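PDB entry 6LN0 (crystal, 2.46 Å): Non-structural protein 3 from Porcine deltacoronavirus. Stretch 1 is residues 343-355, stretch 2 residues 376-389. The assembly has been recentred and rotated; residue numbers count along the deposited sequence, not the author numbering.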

# COMPACT_ATOMS: atom_id res chain seq x y z
N GLY A 343 6.76 -26.35 -21.69
CA GLY A 343 7.76 -25.32 -21.49
C GLY A 343 8.99 -25.55 -22.35
O GLY A 343 9.04 -26.43 -23.23
N VAL A 344 10.02 -24.75 -22.08
CA VAL A 344 11.28 -24.88 -22.78
C VAL A 344 12.04 -26.09 -22.25
O VAL A 344 11.82 -26.54 -21.13
CB VAL A 344 12.13 -23.60 -22.64
CG1 VAL A 344 11.40 -22.38 -23.16
CG2 VAL A 344 12.52 -23.41 -21.20
N ILE A 345 12.96 -26.61 -23.07
CA ILE A 345 13.90 -27.62 -22.60
C ILE A 345 15.16 -26.92 -22.11
O ILE A 345 15.78 -26.14 -22.84
CB ILE A 345 14.27 -28.61 -23.71
CG1 ILE A 345 13.04 -29.09 -24.46
CG2 ILE A 345 15.03 -29.77 -23.09
CD1 ILE A 345 13.43 -30.02 -25.63
N SER A 346 15.56 -27.23 -20.91
CA SER A 346 16.73 -26.63 -20.32
C SER A 346 17.84 -27.68 -20.46
O SER A 346 17.94 -28.60 -19.65
CB SER A 346 16.43 -26.24 -18.87
OG SER A 346 17.60 -26.26 -18.07
N VAL A 347 18.64 -27.57 -21.52
CA VAL A 347 19.64 -28.59 -21.83
C VAL A 347 20.89 -28.17 -21.05
O VAL A 347 21.69 -27.35 -21.50
CB VAL A 347 19.91 -28.71 -23.32
CG1 VAL A 347 20.84 -29.90 -23.59
CG2 VAL A 347 18.61 -28.81 -24.11
N ALA A 348 21.03 -28.73 -19.85
CA ALA A 348 22.06 -28.26 -18.94
C ALA A 348 23.46 -28.70 -19.38
O ALA A 348 24.46 -28.08 -18.99
CB ALA A 348 21.74 -28.73 -17.52
N ARG A 349 23.55 -29.74 -20.19
CA ARG A 349 24.83 -30.27 -20.63
C ARG A 349 24.62 -30.90 -22.00
O ARG A 349 23.56 -31.46 -22.28
CB ARG A 349 25.38 -31.31 -19.66
CG ARG A 349 26.77 -31.73 -20.00
CD ARG A 349 27.29 -32.65 -18.94
NE ARG A 349 28.55 -33.23 -19.37
CZ ARG A 349 29.16 -34.23 -18.74
NH1 ARG A 349 28.63 -34.76 -17.65
NH2 ARG A 349 30.32 -34.70 -19.21
N GLU A 350 25.66 -30.81 -22.83
CA GLU A 350 25.63 -31.33 -24.19
C GLU A 350 24.71 -30.51 -25.08
O GLU A 350 24.11 -31.04 -26.01
CB GLU A 350 25.22 -32.80 -24.25
CG GLU A 350 25.92 -33.70 -23.24
CD GLU A 350 27.37 -33.94 -23.58
OE1 GLU A 350 28.04 -34.73 -22.86
OE2 GLU A 350 27.85 -33.35 -24.58
N TYR A 351 24.56 -29.22 -24.76
CA TYR A 351 23.68 -28.37 -25.55
C TYR A 351 24.20 -28.28 -26.97
O TYR A 351 25.34 -27.88 -27.20
CB TYR A 351 23.59 -26.97 -24.95
CG TYR A 351 22.74 -26.06 -25.80
CD1 TYR A 351 21.53 -26.50 -26.30
CD2 TYR A 351 23.14 -24.76 -26.10
CE1 TYR A 351 20.74 -25.71 -27.08
CE2 TYR A 351 22.33 -23.93 -26.88
CZ TYR A 351 21.12 -24.42 -27.37
OH TYR A 351 20.28 -23.65 -28.15
N ASP A 352 23.34 -28.61 -27.92
CA ASP A 352 23.69 -28.65 -29.33
C ASP A 352 22.69 -27.80 -30.10
O ASP A 352 21.54 -28.22 -30.27
CB ASP A 352 23.71 -30.09 -29.83
CG ASP A 352 24.27 -30.22 -31.24
OD1 ASP A 352 24.11 -29.27 -32.04
OD2 ASP A 352 24.85 -31.29 -31.54
N PRO A 353 23.08 -26.63 -30.61
CA PRO A 353 22.10 -25.75 -31.26
C PRO A 353 21.39 -26.34 -32.47
O PRO A 353 20.45 -25.71 -32.96
CB PRO A 353 22.92 -24.51 -31.64
CG PRO A 353 24.29 -24.72 -31.11
CD PRO A 353 24.27 -25.88 -30.17
N ILE A 354 21.80 -27.50 -33.00
CA ILE A 354 21.07 -28.10 -34.10
C ILE A 354 20.49 -29.46 -33.77
O ILE A 354 19.88 -30.12 -34.61
CB ILE A 354 21.93 -28.18 -35.39
CG1 ILE A 354 23.13 -29.09 -35.16
CG2 ILE A 354 22.36 -26.79 -35.85
CD1 ILE A 354 23.84 -29.41 -36.45
N GLN A 355 20.64 -29.92 -32.50
CA GLN A 355 20.10 -31.19 -32.08
C GLN A 355 19.56 -31.07 -30.65
O GLN A 355 20.32 -31.17 -29.68
CB GLN A 355 21.16 -32.29 -32.20
CG GLN A 355 20.75 -33.56 -31.58
CD GLN A 355 20.04 -34.45 -32.56
OE1 GLN A 355 18.96 -34.11 -33.06
NE2 GLN A 355 20.64 -35.59 -32.86
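Stretch 2 (376-389) GAVAIGTSADEPTG

Stretch 2 runs alongside stretch 1 in the same direction, first as a parallel strand pairing and then through side-chain packing, in which the loop of stretch 1 lies first on the end of the strand and then on the loop that follows it. Its residues 376-383 form an extended strand, followed by a loop to Gly389; stretch 1 is strand only at Ile345 and Ser346. The pairing places Ile345 beside Ala379 (CA to CA 4.6 Å) and Ser346 beside Ile380 (CA to CA 5.1 Å). Three hydrogen bonds hold it: Ile345 N to Val378 O (2.8 Å), Ile380 N to Ile345 O (2.8 Å) and Val347 N to Ile380 O (2.9 Å).

Small residues of stretch 2 leave room for larger ones of stretch 1. Ile345 and Ala379 share one sheet face, where Ile345 CD1 reaches back to Ala377 CB (4.1 Å). The Ala379 methyl is met by both Val347 and Tyr351, with CB 4.0 Å from Val347 CG2 and 4.0 Å from Tyr351 CE1. On the face of Ser346 and Ile380, the isoleucine supplies the bump: its CG1 lies 3.7 Å from Ser346 CA, and its CD1 is 4.2 Å from Val344 CG2.

Past the paired strands, stretch 1 bulges outward through Ala348, Arg349 and Glu350, which make no contact with stretch 2, and returns at Tyr351. The tyrosine ring lies over the bare backbone of Gly381, whose CA sits 3.9 Å from the ring centroid in a CH-pi contact. A CB on Gly381 would clash with Tyr351 CG and Val347 O, so the absence of a side chain leaves the hollow that the ring fills in this position.

Farther along, Pro353 nestles against Ser383, Asp385 and Pro387; its CG approaches Asp385 CB to 3.8 Å and its CB approaches Pro387 CB to 4.3 Å. A water donates to Tyr351 O (2.9 Å) and Asp385 OD2 (3.2 Å), bridging the stretches. Within the type I turn from Asp352 to Gln355, Ile354 extends CG2 to Thr388 CG2 (3.5 Å).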

# COMPACT_ATOMS: atom_id res chain seq x y z
N GLY A 376 6.78 -27.87 -32.00
CA GLY A 376 8.21 -27.70 -31.92
C GLY A 376 8.63 -27.58 -30.47
O GLY A 376 7.84 -27.81 -29.55
N ALA A 377 9.89 -27.22 -30.26
CA ALA A 377 10.40 -27.07 -28.91
C ALA A 377 11.50 -26.02 -28.90
O ALA A 377 12.28 -25.93 -29.85
CB ALA A 377 10.92 -28.39 -28.36
N VAL A 378 11.54 -25.21 -27.83
CA VAL A 378 12.63 -24.28 -27.57
C VAL A 378 13.60 -24.95 -26.63
O VAL A 378 13.19 -25.54 -25.63
CB VAL A 378 12.12 -22.96 -26.96
CG1 VAL A 378 13.30 -22.15 -26.42
CG2 VAL A 378 11.34 -22.17 -27.99
N ALA A 379 14.89 -24.83 -26.92
CA ALA A 379 15.93 -25.37 -26.06
C ALA A 379 16.81 -24.23 -25.59
O ALA A 379 17.07 -23.29 -26.36
CB ALA A 379 16.79 -26.42 -26.79
N ILE A 380 17.26 -24.28 -24.35
CA ILE A 380 18.14 -23.26 -23.81
C ILE A 380 19.37 -23.94 -23.25
O ILE A 380 19.30 -25.03 -22.68
CB ILE A 380 17.49 -22.35 -22.73
CG1 ILE A 380 16.83 -23.14 -21.62
CG2 ILE A 380 16.51 -21.35 -23.37
CD1 ILE A 380 16.50 -22.26 -20.38
N GLY A 381 20.50 -23.27 -23.44
CA GLY A 381 21.80 -23.73 -22.98
C GLY A 381 22.81 -22.73 -23.49
O GLY A 381 22.43 -21.68 -23.99
N THR A 382 24.09 -23.07 -23.39
CA THR A 382 25.09 -22.24 -24.05
C THR A 382 26.09 -23.09 -24.82
O THR A 382 26.70 -23.99 -24.24
CB THR A 382 25.84 -21.37 -23.06
OG1 THR A 382 24.89 -20.72 -22.22
CG2 THR A 382 26.68 -20.34 -23.81
N SER A 383 26.25 -22.80 -26.11
CA SER A 383 27.34 -23.36 -26.90
C SER A 383 27.85 -22.34 -27.91
O SER A 383 27.12 -21.44 -28.34
CB SER A 383 26.94 -24.62 -27.66
OG SER A 383 28.09 -25.26 -28.24
N ALA A 384 29.10 -22.53 -28.32
CA ALA A 384 29.75 -21.70 -29.32
C ALA A 384 29.41 -22.10 -30.75
O ALA A 384 29.80 -21.38 -31.67
CB ALA A 384 31.26 -21.75 -29.11
N ASP A 385 28.69 -23.19 -30.96
CA ASP A 385 28.42 -23.66 -32.32
C ASP A 385 27.41 -22.75 -33.00
O ASP A 385 26.79 -21.88 -32.38
CB ASP A 385 27.92 -25.10 -32.31
CG ASP A 385 28.84 -26.03 -31.55
OD1 ASP A 385 29.66 -25.53 -30.75
OD2 ASP A 385 28.74 -27.26 -31.73
N GLU A 386 27.22 -22.97 -34.29
CA GLU A 386 26.33 -22.04 -34.95
C GLU A 386 24.97 -22.67 -35.19
O GLU A 386 24.87 -23.86 -35.54
CB GLU A 386 26.91 -21.54 -36.28
CG GLU A 386 27.98 -20.44 -36.12
CD GLU A 386 27.43 -19.03 -36.30
OE1 GLU A 386 26.25 -18.89 -36.74
OE2 GLU A 386 28.16 -18.04 -36.00
N PRO A 387 23.90 -21.90 -35.02
CA PRO A 387 22.56 -22.43 -35.25
C PRO A 387 22.18 -22.35 -36.71
O PRO A 387 22.69 -21.53 -37.47
CB PRO A 387 21.69 -21.49 -34.41
CG PRO A 387 22.39 -20.17 -34.59
CD PRO A 387 23.87 -20.50 -34.60
N THR A 388 21.22 -23.20 -37.09
CA THR A 388 20.67 -23.23 -38.44
C THR A 388 19.18 -22.91 -38.48
O THR A 388 18.54 -23.12 -39.51
CB THR A 388 20.91 -24.59 -39.10
OG1 THR A 388 20.04 -25.55 -38.50
CG2 THR A 388 22.37 -25.04 -38.93
N GLY A 389 18.62 -22.42 -37.38
CA GLY A 389 17.25 -21.96 -37.34
C GLY A 389 17.13 -20.79 -36.39
O GLY A 389 18.14 -20.27 -35.90
O HOH W 1 27.38 -28.62 -29.16